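PDB 6J3F: glutathione S-transferase, which binds glutathione and probably catalyses its transfer or glutathione-dependent ether cleavage, as expected of a fungal relative of the LigE-type etherases. Local coordinates for residues 4-9 with 73-78. Numbering follows the deposited sequence.
Sequences VIQFYD and VIHDPS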
ATOM      1  N   VAL A   4      25.560  24.156  -7.973  1.00 82.26           N
ATOM      2  CA  VAL A   4      25.036  22.784  -7.984  1.00 75.33           C
ATOM      3  C   VAL A   4      23.761  22.702  -7.157  1.00 68.03           C
ATOM      4  O   VAL A   4      23.425  23.640  -6.424  1.00 69.69           O
ATOM      5  CB  VAL A   4      26.055  21.759  -7.449  1.00 69.82           C
ATOM      6  CG1 VAL A   4      27.051  21.381  -8.528  1.00 72.67           C
ATOM      7  CG2 VAL A   4      26.759  22.294  -6.193  1.00 70.43           C
ATOM      8  N   ILE A   5      23.049  21.576  -7.256  1.00 61.91           N
ATOM      9  CA  ILE A   5      21.885  21.376  -6.404  1.00 60.50           C
ATOM     10  C   ILE A   5      22.336  21.312  -4.951  1.00 60.83           C
ATOM     11  O   ILE A   5      23.362  20.699  -4.616  1.00 57.65           O
ATOM     12  CB  ILE A   5      21.113  20.109  -6.815  1.00 61.22           C
ATOM     13  CG1 ILE A   5      20.536  20.286  -8.208  1.00 56.74           C
ATOM     14  CG2 ILE A   5      19.978  19.795  -5.826  1.00 53.87           C
ATOM     15  CD1 ILE A   5      19.910  19.050  -8.763  1.00 57.05           C
ATOM     16  N   GLN A   6      21.583  21.984  -4.084  1.00 58.12           N
ATOM     17  CA  GLN A   6      21.830  21.951  -2.651  1.00 62.73           C
ATOM     18  C   GLN A   6      20.837  21.003  -1.994  1.00 59.92           C
ATOM     19  O   GLN A   6      19.617  21.170  -2.126  1.00 55.63           O
ATOM     20  CB  GLN A   6      21.750  23.349  -2.048  1.00 61.31           C
ATOM     21  CG  GLN A   6      22.900  24.192  -2.525  1.00 65.30           C
ATOM     22  CD  GLN A   6      22.448  25.560  -2.887  1.00 77.79           C
ATOM     23  OE1 GLN A   6      21.778  26.226  -2.088  1.00 82.10           O
ATOM     24  NE2 GLN A   6      22.787  26.001  -4.105  1.00 73.61           N
ATOM     25  N   PHE A   7      21.377  20.019  -1.291  1.00 57.16           N
ATOM     26  CA  PHE A   7      20.627  18.932  -0.689  1.00 56.28           C
ATOM     27  C   PHE A   7      20.721  19.081   0.824  1.00 57.13           C
ATOM     28  O   PHE A   7      21.819  19.018   1.389  1.00 61.09           O
ATOM     29  CB  PHE A   7      21.197  17.599  -1.175  1.00 57.04           C
ATOM     30  CG  PHE A   7      20.698  16.405  -0.433  1.00 57.32           C
ATOM     31  CD1 PHE A   7      19.338  16.156  -0.324  1.00 55.20           C
ATOM     32  CD2 PHE A   7      21.592  15.503   0.121  1.00 54.29           C
ATOM     33  CE1 PHE A   7      18.877  15.041   0.348  1.00 55.01           C
ATOM     34  CE2 PHE A   7      21.144  14.384   0.795  1.00 56.08           C
ATOM     35  CZ  PHE A   7      19.783  14.151   0.914  1.00 57.76           C
ATOM     36  N   TYR A   8      19.577  19.285   1.473  1.00 55.84           N
ATOM     37  CA  TYR A   8      19.520  19.564   2.904  1.00 55.11           C
ATOM     38  C   TYR A   8      19.302  18.261   3.666  1.00 57.95           C
ATOM     39  O   TYR A   8      18.321  17.551   3.410  1.00 55.67           O
ATOM     40  CB  TYR A   8      18.411  20.575   3.195  1.00 49.99           C
ATOM     41  CG  TYR A   8      18.672  21.909   2.522  1.00 54.14           C
ATOM     42  CD1 TYR A   8      18.543  22.064   1.144  1.00 56.39           C
ATOM     43  CD2 TYR A   8      19.069  23.015   3.261  1.00 57.74           C
ATOM     44  CE1 TYR A   8      18.806  23.296   0.524  1.00 57.20           C
ATOM     45  CE2 TYR A   8      19.301  24.242   2.660  1.00 54.79           C
ATOM     46  CZ  TYR A   8      19.203  24.373   1.296  1.00 59.51           C
ATOM     47  OH  TYR A   8      19.463  25.597   0.717  1.00 64.45           O
ATOM     48  N   ASP A   9      20.219  17.953   4.591  1.00 55.74           N
ATOM     49  CA  ASP A   9      20.280  16.683   5.311  1.00 52.28           C
ATOM     50  C   ASP A   9      20.426  16.988   6.797  1.00 58.57           C
ATOM     51  O   ASP A   9      20.708  18.126   7.191  1.00 61.54           O
ATOM     52  CB  ASP A   9      21.459  15.809   4.812  1.00 50.96           C
ATOM     53  CG  ASP A   9      21.234  14.284   4.999  1.00 54.79           C
ATOM     54  OD1 ASP A   9      20.445  13.862   5.865  1.00 53.71           O
ATOM     55  OD2 ASP A   9      21.885  13.487   4.287  1.00 57.12           O
ATOM     56  N   VAL A  73      15.190  18.178   1.510  1.00 48.38           N
ATOM     57  CA  VAL A  73      14.765  19.220   0.586  1.00 47.68           C
ATOM     58  C   VAL A  73      15.919  19.464  -0.376  1.00 50.74           C
ATOM     59  O   VAL A  73      17.086  19.278  -0.025  1.00 49.24           O
ATOM     60  CB  VAL A  73      14.380  20.511   1.334  1.00 50.00           C
ATOM     61  CG1 VAL A  73      14.271  21.694   0.393  1.00 44.99           C
ATOM     62  CG2 VAL A  73      13.079  20.309   2.085  1.00 47.31           C
ATOM     63  N   ILE A  74      15.599  19.840  -1.611  1.00 51.80           N
ATOM     64  CA  ILE A  74      16.640  20.292  -2.521  1.00 53.08           C
ATOM     65  C   ILE A  74      16.259  21.657  -3.060  1.00 53.39           C
ATOM     66  O   ILE A  74      15.076  21.972  -3.226  1.00 56.21           O
ATOM     67  CB  ILE A  74      16.908  19.311  -3.688  1.00 47.87           C
ATOM     68  CG1 ILE A  74      15.676  19.174  -4.578  1.00 51.86           C
ATOM     69  CG2 ILE A  74      17.416  17.974  -3.155  1.00 52.27           C
ATOM     70  CD1 ILE A  74      15.986  18.728  -5.978  1.00 46.65           C
ATOM     71  N   HIS A  75      17.282  22.473  -3.322  1.00 57.27           N
ATOM     72  CA  HIS A  75      17.152  23.698  -4.102  1.00 55.83           C
ATOM     73  C   HIS A  75      18.014  23.570  -5.344  1.00 56.03           C
ATOM     74  O   HIS A  75      19.199  23.235  -5.248  1.00 57.03           O
ATOM     75  CB  HIS A  75      17.571  24.949  -3.321  1.00 54.51           C
ATOM     76  CG  HIS A  75      17.515  26.204  -4.141  1.00 60.41           C
ATOM     77  ND1 HIS A  75      16.331  26.851  -4.432  1.00 62.99           N
ATOM     78  CD2 HIS A  75      18.491  26.911  -4.761  1.00 58.58           C
ATOM     79  CE1 HIS A  75      16.579  27.906  -5.188  1.00 60.37           C
ATOM     80  NE2 HIS A  75      17.882  27.969  -5.397  1.00 64.12           N
ATOM     81  N   ASP A  76      17.418  23.864  -6.502  1.00 60.90           N
ATOM     82  CA  ASP A  76      18.045  23.743  -7.817  1.00 60.77           C
ATOM     83  C   ASP A  76      18.374  25.129  -8.369  1.00 63.53           C
ATOM     84  O   ASP A  76      17.517  25.757  -9.010  1.00 63.89           O
ATOM     85  CB  ASP A  76      17.103  22.998  -8.764  1.00 57.17           C
ATOM     86  CG  ASP A  76      17.810  22.435  -9.975  1.00 60.56           C
ATOM     87  OD1 ASP A  76      18.951  22.860 -10.260  1.00 59.94           O
ATOM     88  OD2 ASP A  76      17.212  21.566 -10.643  1.00 57.40           O
ATOM     89  N   PRO A  77      19.592  25.657  -8.153  1.00 63.14           N
ATOM     90  CA  PRO A  77      19.887  27.011  -8.656  1.00 66.71           C
ATOM     91  C   PRO A  77      19.710  27.121 -10.153  1.00 64.64           C
ATOM     92  O   PRO A  77      19.344  28.191 -10.650  1.00 65.02           O
ATOM     93  CB  PRO A  77      21.347  27.245  -8.231  1.00 66.41           C
ATOM     94  CG  PRO A  77      21.916  25.880  -8.066  1.00 68.80           C
ATOM     95  CD  PRO A  77      20.784  25.026  -7.557  1.00 64.92           C
ATOM     96  N   SER A  78      19.919  26.015 -10.874  1.00 62.23           N
ATOM     97  CA  SER A  78      19.685  25.982 -12.309  1.00 58.68           C
ATOM     98  C   SER A  78      18.258  26.395 -12.665  1.00 63.31           C
ATOM     99  O   SER A  78      18.032  27.048 -13.691  1.00 66.58           O
ATOM    100  CB  SER A  78      19.996  24.585 -12.835  1.00 63.95           C
ATOM    101  OG  SER A  78      18.923  24.072 -13.600  1.00 71.20           O
TER
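The Y8 ring presents its edge to strand 73-76, with V73 O in the ring plane 3.4 Å from CD1 of Y8 and the backbone of I74 and H75 farther along the same rim. Y8 N donates to that same V73 O in an almost straight bond (177°), so one oxygen meets both the amide and the ring edge. The F7 ring, on the other face of the sheet, meets I74 obliquely, CD1 lying 3.9 Å from CG2 of I74. F7 CG, anti to its own backbone N (chi1 169°), carries the ring out to where T24, T27 and L31 of helix 22-34 pack on it. Between these side chains the backbones run antiparallel. Q6 and H75 form a hydrogen-bonded pair: Q6 N donates to H75 O and H75 N to Q6 O, both at 2.9 Å and in the carbonyl plane, while Q6 O also receives a CA-H...O contact from I74. The two strands are the inner pair of the mixed sheet of the thioredoxin-like N-terminal domain, ordered 38-42, 5-9, 73-76, 81-84; L71, a glutathione-binding residue, touches the Y8 side chain. Toward the start of strand 5-9, the two branches of I5 divide their contacts. CG2 reaches I74 CB at 3.8 Å, whereas CG1, anti to the carbonyl carbon (chi1 -65°), passes D76 OD1 at 3.7 Å. An alanine at I5 would lose both branches and is likely to leave a gap beside I74 and the carboxylate of D76. OD2 of D76 is hydrogen-bonded to the hydroxyls of Y92 and Y97. Beyond it, P77 sets CG and CD against V4 O, each at 3.2 Å.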